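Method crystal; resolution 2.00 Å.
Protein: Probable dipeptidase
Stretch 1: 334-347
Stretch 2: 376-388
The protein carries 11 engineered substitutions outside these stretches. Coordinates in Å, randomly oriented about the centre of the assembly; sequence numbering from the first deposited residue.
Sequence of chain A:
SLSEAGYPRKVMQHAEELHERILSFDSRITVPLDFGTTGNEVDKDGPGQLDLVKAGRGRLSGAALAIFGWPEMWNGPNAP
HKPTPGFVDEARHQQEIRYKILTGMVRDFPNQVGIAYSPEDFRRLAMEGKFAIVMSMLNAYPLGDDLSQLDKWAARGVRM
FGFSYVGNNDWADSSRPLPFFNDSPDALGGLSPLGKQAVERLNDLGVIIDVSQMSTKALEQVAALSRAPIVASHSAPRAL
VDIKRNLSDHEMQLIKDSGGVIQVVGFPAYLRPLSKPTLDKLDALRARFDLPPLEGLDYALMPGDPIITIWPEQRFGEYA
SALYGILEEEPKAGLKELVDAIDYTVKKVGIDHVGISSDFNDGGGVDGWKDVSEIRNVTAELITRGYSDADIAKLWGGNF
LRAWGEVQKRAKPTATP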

ATOM      1  N   GLY A 334      -7.519  16.000  -1.852  1.00 18.01           N
ATOM      2  CA  GLY A 334      -8.899  15.520  -1.931  1.00 17.29           C
ATOM      3  C   GLY A 334      -9.142  14.544  -3.064  1.00 17.78           C
ATOM      4  O   GLY A 334      -8.210  14.017  -3.661  1.00 17.95           O
ATOM      5  N   LEU A 335     -10.417  14.318  -3.370  1.00 17.33           N
ATOM      6  CA  LEU A 335     -10.813  13.447  -4.464  1.00 17.33           C
ATOM      7  C   LEU A 335     -10.352  13.987  -5.810  1.00 16.53           C
ATOM      8  O   LEU A 335     -10.098  13.210  -6.720  1.00 16.81           O
ATOM      9  CB  LEU A 335     -12.344  13.213  -4.474  1.00 16.08           C
ATOM     10  CG  LEU A 335     -12.905  12.362  -3.309  1.00 17.18           C
ATOM     11  CD1 LEU A 335     -14.423  12.459  -3.217  1.00 18.47           C
ATOM     12  CD2 LEU A 335     -12.441  10.894  -3.355  1.00 18.41           C
ATOM     13  N   LYS A 336     -10.214  15.298  -5.940  1.00 16.44           N
ATOM     14  CA  LYS A 336      -9.755  15.860  -7.210  1.00 18.39           C
ATOM     15  C   LYS A 336      -8.381  15.287  -7.560  1.00 17.11           C
ATOM     16  O   LYS A 336      -8.172  14.796  -8.663  1.00 18.03           O
ATOM     17  CB  LYS A 336      -9.665  17.391  -7.151  1.00 19.17           C
ATOM     18  CG  LYS A 336      -9.051  18.029  -8.442  1.00 19.71           C
ATOM     19  CD  LYS A 336      -8.815  19.528  -8.297  1.00 20.41           C
ATOM     20  CE  LYS A 336      -8.233  20.145  -9.592  1.00 21.95           C
ATOM     21  NZ  LYS A 336      -6.894  19.510  -9.934  1.00 25.15           N
ATOM     22  N   GLU A 337      -7.460  15.365  -6.607  1.00 16.79           N
ATOM     23  CA  GLU A 337      -6.078  14.877  -6.776  1.00 16.50           C
ATOM     24  C   GLU A 337      -5.992  13.367  -6.968  1.00 16.33           C
ATOM     25  O   GLU A 337      -5.249  12.879  -7.816  1.00 16.58           O
ATOM     26  CB  GLU A 337      -5.242  15.297  -5.576  1.00 17.11           C
ATOM     27  CG  GLU A 337      -4.905  16.796  -5.578  1.00 19.27           C
ATOM     28  CD  GLU A 337      -5.912  17.679  -4.869  1.00 23.07           C
ATOM     29  OE1 GLU A 337      -6.986  17.204  -4.446  1.00 24.73           O
ATOM     30  OE2 GLU A 337      -5.601  18.887  -4.719  1.00 28.55           O
ATOM     31  N   LEU A 338      -6.766  12.626  -6.184  1.00 15.57           N
ATOM     32  CA  LEU A 338      -6.795  11.201  -6.355  1.00 15.15           C
ATOM     33  C   LEU A 338      -7.179  10.838  -7.791  1.00 14.86           C
ATOM     34  O   LEU A 338      -6.544   9.984  -8.402  1.00 15.13           O
ATOM     35  CB  LEU A 338      -7.757  10.534  -5.354  1.00 14.12           C
ATOM     36  CG  LEU A 338      -7.826   9.018  -5.544  1.00 14.39           C
ATOM     37  CD1 LEU A 338      -6.448   8.322  -5.512  1.00 12.91           C
ATOM     38  CD2 LEU A 338      -8.810   8.377  -4.556  1.00 14.85           C
ATOM     39  N   VAL A 339      -8.214  11.467  -8.326  1.00 14.31           N
ATOM     40  CA  VAL A 339      -8.643  11.109  -9.692  1.00 14.21           C
ATOM     41  C   VAL A 339      -7.745  11.710 -10.796  1.00 13.28           C
ATOM     42  O   VAL A 339      -7.612  11.130 -11.877  1.00 12.90           O
ATOM     43  CB  VAL A 339     -10.145  11.374  -9.894  1.00 14.80           C
ATOM     44  CG1 VAL A 339     -10.585  11.126 -11.365  1.00 13.45           C
ATOM     45  CG2 VAL A 339     -10.913  10.449  -8.953  1.00 14.67           C
ATOM     46  N   ASP A 340      -7.144  12.867 -10.536  1.00 13.19           N
ATOM     47  CA  ASP A 340      -6.056  13.371 -11.420  1.00 12.71           C
ATOM     48  C   ASP A 340      -4.994  12.279 -11.588  1.00 13.89           C
ATOM     49  O   ASP A 340      -4.553  11.985 -12.707  1.00 14.13           O
ATOM     50  CB  ASP A 340      -5.394  14.569 -10.789  1.00 12.10           C
ATOM     51  CG  ASP A 340      -6.208  15.839 -10.900  1.00 13.38           C
ATOM     52  OD1 ASP A 340      -7.235  15.893 -11.620  1.00 12.12           O
ATOM     53  OD2 ASP A 340      -5.789  16.816 -10.246  1.00 16.14           O
ATOM     54  N   ALA A 341      -4.596  11.673 -10.461  1.00 13.62           N
ATOM     55  CA  ALA A 341      -3.610  10.597 -10.474  1.00 13.62           C
ATOM     56  C   ALA A 341      -4.136   9.399 -11.253  1.00 14.07           C
ATOM     57  O   ALA A 341      -3.413   8.812 -12.071  1.00 15.56           O
ATOM     58  CB  ALA A 341      -3.221  10.215  -9.067  1.00 12.86           C
ATOM     59  N   ILE A 342      -5.399   9.034 -11.040  1.00 13.71           N
ATOM     60  CA  ILE A 342      -6.002   7.961 -11.842  1.00 13.41           C
ATOM     61  C   ILE A 342      -5.978   8.308 -13.346  1.00 14.15           C
ATOM     62  O   ILE A 342      -5.570   7.484 -14.165  1.00 13.99           O
ATOM     63  CB  ILE A 342      -7.447   7.621 -11.357  1.00 13.56           C
ATOM     64  CG1 ILE A 342      -7.383   7.068  -9.898  1.00 11.27           C
ATOM     65  CG2 ILE A 342      -8.134   6.659 -12.329  1.00 12.54           C
ATOM     66  CD1 ILE A 342      -8.739   6.769  -9.242  1.00 12.73           C
ATOM     67  N   ASP A 343      -6.403   9.528 -13.675  1.00 14.25           N
ATOM     68  CA  ASP A 343      -6.459  10.046 -15.030  1.00 14.84           C
ATOM     69  C   ASP A 343      -5.079   9.927 -15.687  1.00 14.82           C
ATOM     70  O   ASP A 343      -4.966   9.439 -16.795  1.00 16.14           O
ATOM     71  CB  ASP A 343      -6.890  11.539 -15.036  1.00 14.92           C
ATOM     72  CG  ASP A 343      -8.407  11.751 -14.903  1.00 16.83           C
ATOM     73  OD1 ASP A 343      -9.188  10.796 -14.735  1.00 19.05           O
ATOM     74  OD2 ASP A 343      -8.829  12.918 -14.978  1.00 19.58           O
ATOM     75  N   TYR A 344      -4.045  10.389 -14.994  1.00 14.94           N
ATOM     76  CA  TYR A 344      -2.665  10.351 -15.503  1.00 14.23           C
ATOM     77  C   TYR A 344      -2.180   8.940 -15.783  1.00 14.35           C
ATOM     78  O   TYR A 344      -1.530   8.692 -16.795  1.00 14.96           O
ATOM     79  CB  TYR A 344      -1.705  11.046 -14.530  1.00 14.22           C
ATOM     80  CG  TYR A 344      -0.295  11.139 -15.075  1.00 13.00           C
ATOM     81  CD1 TYR A 344       0.092  12.211 -15.883  1.00 11.71           C
ATOM     82  CD2 TYR A 344       0.640  10.144 -14.807  1.00 14.04           C
ATOM     83  CE1 TYR A 344       1.385  12.289 -16.397  1.00 12.71           C
ATOM     84  CE2 TYR A 344       1.926  10.188 -15.322  1.00 12.68           C
ATOM     85  CZ  TYR A 344       2.295  11.268 -16.133  1.00 13.63           C
ATOM     86  OH  TYR A 344       3.572  11.343 -16.620  1.00 11.84           O
ATOM     87  N   THR A 345      -2.463   8.028 -14.858  1.00 14.08           N
ATOM     88  CA  THR A 345      -1.980   6.669 -14.939  1.00 13.30           C
ATOM     89  C   THR A 345      -2.664   5.968 -16.109  1.00 14.07           C
ATOM     90  O   THR A 345      -2.007   5.258 -16.880  1.00 14.00           O
ATOM     91  CB  THR A 345      -2.152   5.919 -13.569  1.00 13.97           C
ATOM     92  OG1 THR A 345      -1.616   6.729 -12.530  1.00  9.85           O
ATOM     93  CG2 THR A 345      -1.379   4.597 -13.543  1.00 15.56           C
ATOM     94  N   VAL A 346      -3.969   6.215 -16.260  1.00 13.26           N
ATOM     95  CA  VAL A 346      -4.738   5.681 -17.361  1.00 12.98           C
ATOM     96  C   VAL A 346      -4.201   6.204 -18.708  1.00 13.47           C
ATOM     97  O   VAL A 346      -4.019   5.417 -19.626  1.00 12.83           O
ATOM     98  CB  VAL A 346      -6.260   5.959 -17.193  1.00 13.11           C
ATOM     99  CG1 VAL A 346      -7.023   5.668 -18.481  1.00 14.93           C
ATOM    100  CG2 VAL A 346      -6.848   5.173 -16.007  1.00 11.53           C
ATOM    101  N   LYS A 347      -3.920   7.506 -18.815  1.00 13.73           N
ATOM    102  CA  LYS A 347      -3.257   8.063 -20.007  1.00 14.01           C
ATOM    103  C   LYS A 347      -2.023   7.303 -20.420  1.00 14.16           C
ATOM    104  O   LYS A 347      -1.760   7.118 -21.624  1.00 14.91           O
ATOM    105  CB  LYS A 347      -2.764   9.498 -19.744  1.00 14.89           C
ATOM    106  CG  LYS A 347      -3.806  10.553 -19.696  1.00 15.99           C
ATOM    107  CD  LYS A 347      -4.395  10.799 -21.084  1.00 21.43           C
ATOM    108  CE  LYS A 347      -5.403  11.940 -21.053  1.00 22.55           C
ATOM    109  NZ  LYS A 347      -5.894  12.131 -22.434  1.00 22.20           N
ATOM    110  N   ARG A 376     -17.904   5.137  -2.457  1.00 17.43           N
ATOM    111  CA  ARG A 376     -18.772   5.573  -3.542  1.00 18.25           C
ATOM    112  C   ARG A 376     -18.530   7.033  -3.910  1.00 16.44           C
ATOM    113  O   ARG A 376     -18.881   7.459  -4.998  1.00 16.25           O
ATOM    114  CB  ARG A 376     -20.243   5.292  -3.211  1.00 18.72           C
ATOM    115  CG  ARG A 376     -20.467   3.791  -2.923  1.00 23.57           C
ATOM    116  CD  ARG A 376     -21.864   3.440  -2.471  1.00 23.06           C
ATOM    117  NE  ARG A 376     -22.170   4.126  -1.223  1.00 32.62           N
ATOM    118  CZ  ARG A 376     -23.218   3.873  -0.461  1.00 32.47           C
ATOM    119  NH1 ARG A 376     -24.099   2.927  -0.805  1.00 36.29           N
ATOM    120  NH2 ARG A 376     -23.387   4.578   0.636  1.00 32.04           N
ATOM    121  N   ASN A 377     -17.966   7.798  -2.973  1.00 16.15           N
ATOM    122  CA  ASN A 377     -17.477   9.154  -3.223  1.00 15.19           C
ATOM    123  C   ASN A 377     -16.389   9.172  -4.309  1.00 14.42           C
ATOM    124  O   ASN A 377     -16.351  10.097  -5.113  1.00 14.20           O
ATOM    125  CB  ASN A 377     -16.915   9.763  -1.944  1.00 15.57           C
ATOM    126  CG  ASN A 377     -18.001  10.185  -0.970  1.00 18.30           C
ATOM    127  OD1 ASN A 377     -19.206  10.037  -1.255  1.00 20.05           O
ATOM    128  ND2 ASN A 377     -17.590  10.744   0.179  1.00 16.52           N
ATOM    129  N   VAL A 378     -15.529   8.149  -4.326  1.00 12.91           N
ATOM    130  CA  VAL A 378     -14.468   8.016  -5.341  1.00 13.42           C
ATOM    131  C   VAL A 378     -15.173   7.759  -6.650  1.00 13.94           C
ATOM    132  O   VAL A 378     -14.891   8.417  -7.672  1.00 13.90           O
ATOM    133  CB  VAL A 378     -13.470   6.816  -5.036  1.00 14.02           C
ATOM    134  CG1 VAL A 378     -12.411   6.704  -6.122  1.00 14.01           C
ATOM    135  CG2 VAL A 378     -12.793   6.984  -3.668  1.00 13.64           C
ATOM    136  N   THR A 379     -16.137   6.833  -6.616  1.00 13.60           N
ATOM    137  CA  THR A 379     -16.944   6.551  -7.803  1.00 15.20           C
ATOM    138  C   THR A 379     -17.695   7.775  -8.352  1.00 15.25           C
ATOM    139  O   THR A 379     -17.810   7.951  -9.562  1.00 16.33           O
ATOM    140  CB  THR A 379     -17.906   5.372  -7.555  1.00 15.50           C
ATOM    141  OG1 THR A 379     -17.129   4.224  -7.187  1.00 14.50           O
ATOM    142  CG2 THR A 379     -18.704   5.055  -8.819  1.00 15.36           C
ATOM    143  N   ALA A 380     -18.207   8.611  -7.457  1.00 15.49           N
ATOM    144  CA  ALA A 380     -18.890   9.847  -7.855  1.00 15.56           C
ATOM    145  C   ALA A 380     -17.970  10.814  -8.620  1.00 15.95           C
ATOM    146  O   ALA A 380     -18.399  11.451  -9.592  1.00 16.51           O
ATOM    147  CB  ALA A 380     -19.457  10.534  -6.647  1.00 14.34           C
ATOM    148  N   GLU A 381     -16.726  10.949  -8.156  1.00 16.93           N
ATOM    149  CA  GLU A 381     -15.707  11.754  -8.874  1.00 16.45           C
ATOM    150  C   GLU A 381     -15.356  11.138 -10.232  1.00 15.74           C
ATOM    151  O   GLU A 381     -15.199  11.869 -11.205  1.00 15.98           O
ATOM    152  CB  GLU A 381     -14.455  11.973  -8.030  1.00 16.25           C
ATOM    153  CG  GLU A 381     -13.396  12.940  -8.634  1.00 19.17           C
ATOM    154  CD  GLU A 381     -13.899  14.350  -8.931  1.00 26.39           C
ATOM    155  OE1 GLU A 381     -14.830  14.834  -8.248  1.00 28.28           O
ATOM    156  OE2 GLU A 381     -13.342  14.991  -9.858  1.00 28.95           O
ATOM    157  N   LEU A 382     -15.196   9.809 -10.279  1.00 15.19           N
ATOM    158  CA  LEU A 382     -15.030   9.073 -11.549  1.00 14.65           C
ATOM    159  C   LEU A 382     -16.192   9.276 -12.539  1.00 15.38           C
ATOM    160  O   LEU A 382     -15.983   9.590 -13.722  1.00 15.93           O
ATOM    161  CB  LEU A 382     -14.792   7.580 -11.299  1.00 13.61           C
ATOM    162  CG  LEU A 382     -13.471   7.193 -10.623  1.00 12.40           C
ATOM    163  CD1 LEU A 382     -13.538   5.757 -10.038  1.00  9.59           C
ATOM    164  CD2 LEU A 382     -12.330   7.406 -11.613  1.00 12.35           C
ATOM    165  N   ILE A 383     -17.418   9.105 -12.067  1.00 16.00           N
ATOM    166  CA  ILE A 383     -18.590   9.421 -12.908  1.00 17.40           C
ATOM    167  C   ILE A 383     -18.481  10.854 -13.490  1.00 18.51           C
ATOM    168  O   ILE A 383     -18.580  11.076 -14.698  1.00 18.51           O
ATOM    169  CB  ILE A 383     -19.909   9.248 -12.106  1.00 17.60           C
ATOM    170  CG1 ILE A 383     -20.165   7.764 -11.826  1.00 17.60           C
ATOM    171  CG2 ILE A 383     -21.087   9.836 -12.860  1.00 18.52           C
ATOM    172  CD1 ILE A 383     -21.180   7.500 -10.701  1.00 16.41           C
ATOM    173  N   THR A 384     -18.215  11.807 -12.614  1.00 19.77           N
ATOM    174  CA  THR A 384     -18.123  13.219 -12.967  1.00 20.93           C
ATOM    175  C   THR A 384     -17.079  13.479 -14.075  1.00 22.11           C
ATOM    176  O   THR A 384     -17.281  14.326 -14.955  1.00 22.02           O
ATOM    177  CB  THR A 384     -17.838  14.023 -11.686  1.00 20.64           C
ATOM    178  OG1 THR A 384     -18.936  13.825 -10.780  1.00 20.20           O
ATOM    179  CG2 THR A 384     -17.653  15.514 -11.959  1.00 21.25           C
ATOM    180  N   ARG A 385     -15.980  12.735 -14.051  1.00 22.64           N
ATOM    181  CA  ARG A 385     -14.958  12.927 -15.071  1.00 23.35           C
ATOM    182  C   ARG A 385     -15.227  12.213 -16.367  1.00 23.15           C
ATOM    183  O   ARG A 385     -14.482  12.401 -17.327  1.00 24.41           O
ATOM    184  CB  ARG A 385     -13.601  12.526 -14.558  1.00 23.75           C
ATOM    185  CG  ARG A 385     -13.256  13.367 -13.410  1.00 23.98           C
ATOM    186  CD  ARG A 385     -11.863  13.875 -13.488  1.00 22.75           C
ATOM    187  NE  ARG A 385     -11.556  14.423 -12.191  1.00 18.32           N
ATOM    188  CZ  ARG A 385     -10.342  14.705 -11.776  1.00 19.08           C
ATOM    189  NH1 ARG A 385      -9.289  14.463 -12.557  1.00 18.45           N
ATOM    190  NH2 ARG A 385     -10.193  15.205 -10.581  1.00 18.89           N
ATOM    191  N   GLY A 386     -16.264  11.392 -16.406  1.00 21.98           N
ATOM    192  CA  GLY A 386     -16.673  10.745 -17.649  1.00 20.96           C
ATOM    193  C   GLY A 386     -16.289   9.281 -17.827  1.00 20.53           C
ATOM    194  O   GLY A 386     -16.393   8.746 -18.934  1.00 20.03           O
ATOM    195  N   TYR A 387     -15.854   8.624 -16.752  1.00 19.64           N
ATOM    196  CA  TYR A 387     -15.620   7.173 -16.798  1.00 19.12           C
ATOM    197  C   TYR A 387     -16.944   6.386 -16.912  1.00 19.14           C
ATOM    198  O   TYR A 387     -17.934   6.714 -16.241  1.00 18.55           O
ATOM    199  CB  TYR A 387     -14.845   6.711 -15.568  1.00 18.60           C
ATOM    200  CG  TYR A 387     -13.392   7.136 -15.571  1.00 19.98           C
ATOM    201  CD1 TYR A 387     -13.009   8.385 -15.075  1.00 18.53           C
ATOM    202  CD2 TYR A 387     -12.403   6.294 -16.085  1.00 21.33           C
ATOM    203  CE1 TYR A 387     -11.679   8.776 -15.061  1.00 19.01           C
ATOM    204  CE2 TYR A 387     -11.052   6.689 -16.101  1.00 21.26           C
ATOM    205  CZ  TYR A 387     -10.708   7.929 -15.584  1.00 20.09           C
ATOM    206  OH  TYR A 387      -9.390   8.335 -15.603  1.00 19.70           O
ATOM    207  N   SER A 388     -16.933   5.337 -17.730  1.00 18.36           N
ATOM    208  CA  SER A 388     -18.104   4.514 -17.911  1.00 19.03           C
ATOM    209  C   SER A 388     -18.216   3.552 -16.756  1.00 18.89           C
ATOM    210  O   SER A 388     -17.263   3.359 -16.022  1.00 19.25           O
ATOM    211  CB  SER A 388     -18.012   3.742 -19.211  1.00 18.74           C
ATOM    212  OG  SER A 388     -16.966   2.792 -19.128  1.00 21.53           O
TER

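Helix 335-347 packs against helix 376-385 with their axes 9.9 Å apart at closest approach and their N-to-C directions 61° apart; together the stretches bury 617 Å². Three residues cover the most surface: Arg385, Leu335 and Tyr387.

Arg385 contributes most, its side chain seated among Lys336, Val339, Asp340 and Asp343. Its guanidinium meets polar partners at the edge, where its N-H groups point: NH1 lies 2.7 Å from Asp340 OD1 and 2.9 Å from Asp343 OD2, both salt bridges with N-H...O angles near 150°, while NH2 donates to the backbone Lys336 O at 2.8 Å. Over one face lies Val339, whose CG1 is 3.5 Å from Arg385 NE, so the N-H groups bond in the plane while the flat face, where no N-H points, packs against a methyl group. The group is held from its own helix as well, since Arg385 NE donates to Glu381 OE2 at 3.0 Å, one turn back. Asp340 is shared: its OD2 accepts from Lys336 NZ at 2.9 Å.

Leu335 anchors the other end. Its CB points toward the second helix, and its branched tip reaches two residues there, with Leu335 CD2 3.9 Å from Val378 CG2 and Leu335 CD1 3.9 Å from Asn377 CB. One turn on, Val339 CG1 approaches Leu382 CD2 at 4.1 Å. The side chains of Leu335, Val339, Val378 and Leu382, all buried, carry no polar group that would need a partner.

Tyr387 follows Gly386, whose positive phi of 103° closes the helix in a Schellman motif; a CB there would jam against the preceding carbonyl. The CA-to-CB bond of Tyr387 points toward the first helix, and Tyr387 OH donates to Asp343 OD1 at 2.6 Å. Asp343 thus uses one carboxylate oxygen for Tyr387 and the other for Arg385. Apolar packing accompanies this bond, Ile342 CG2 lying 4.3 Å from Tyr387 CZ.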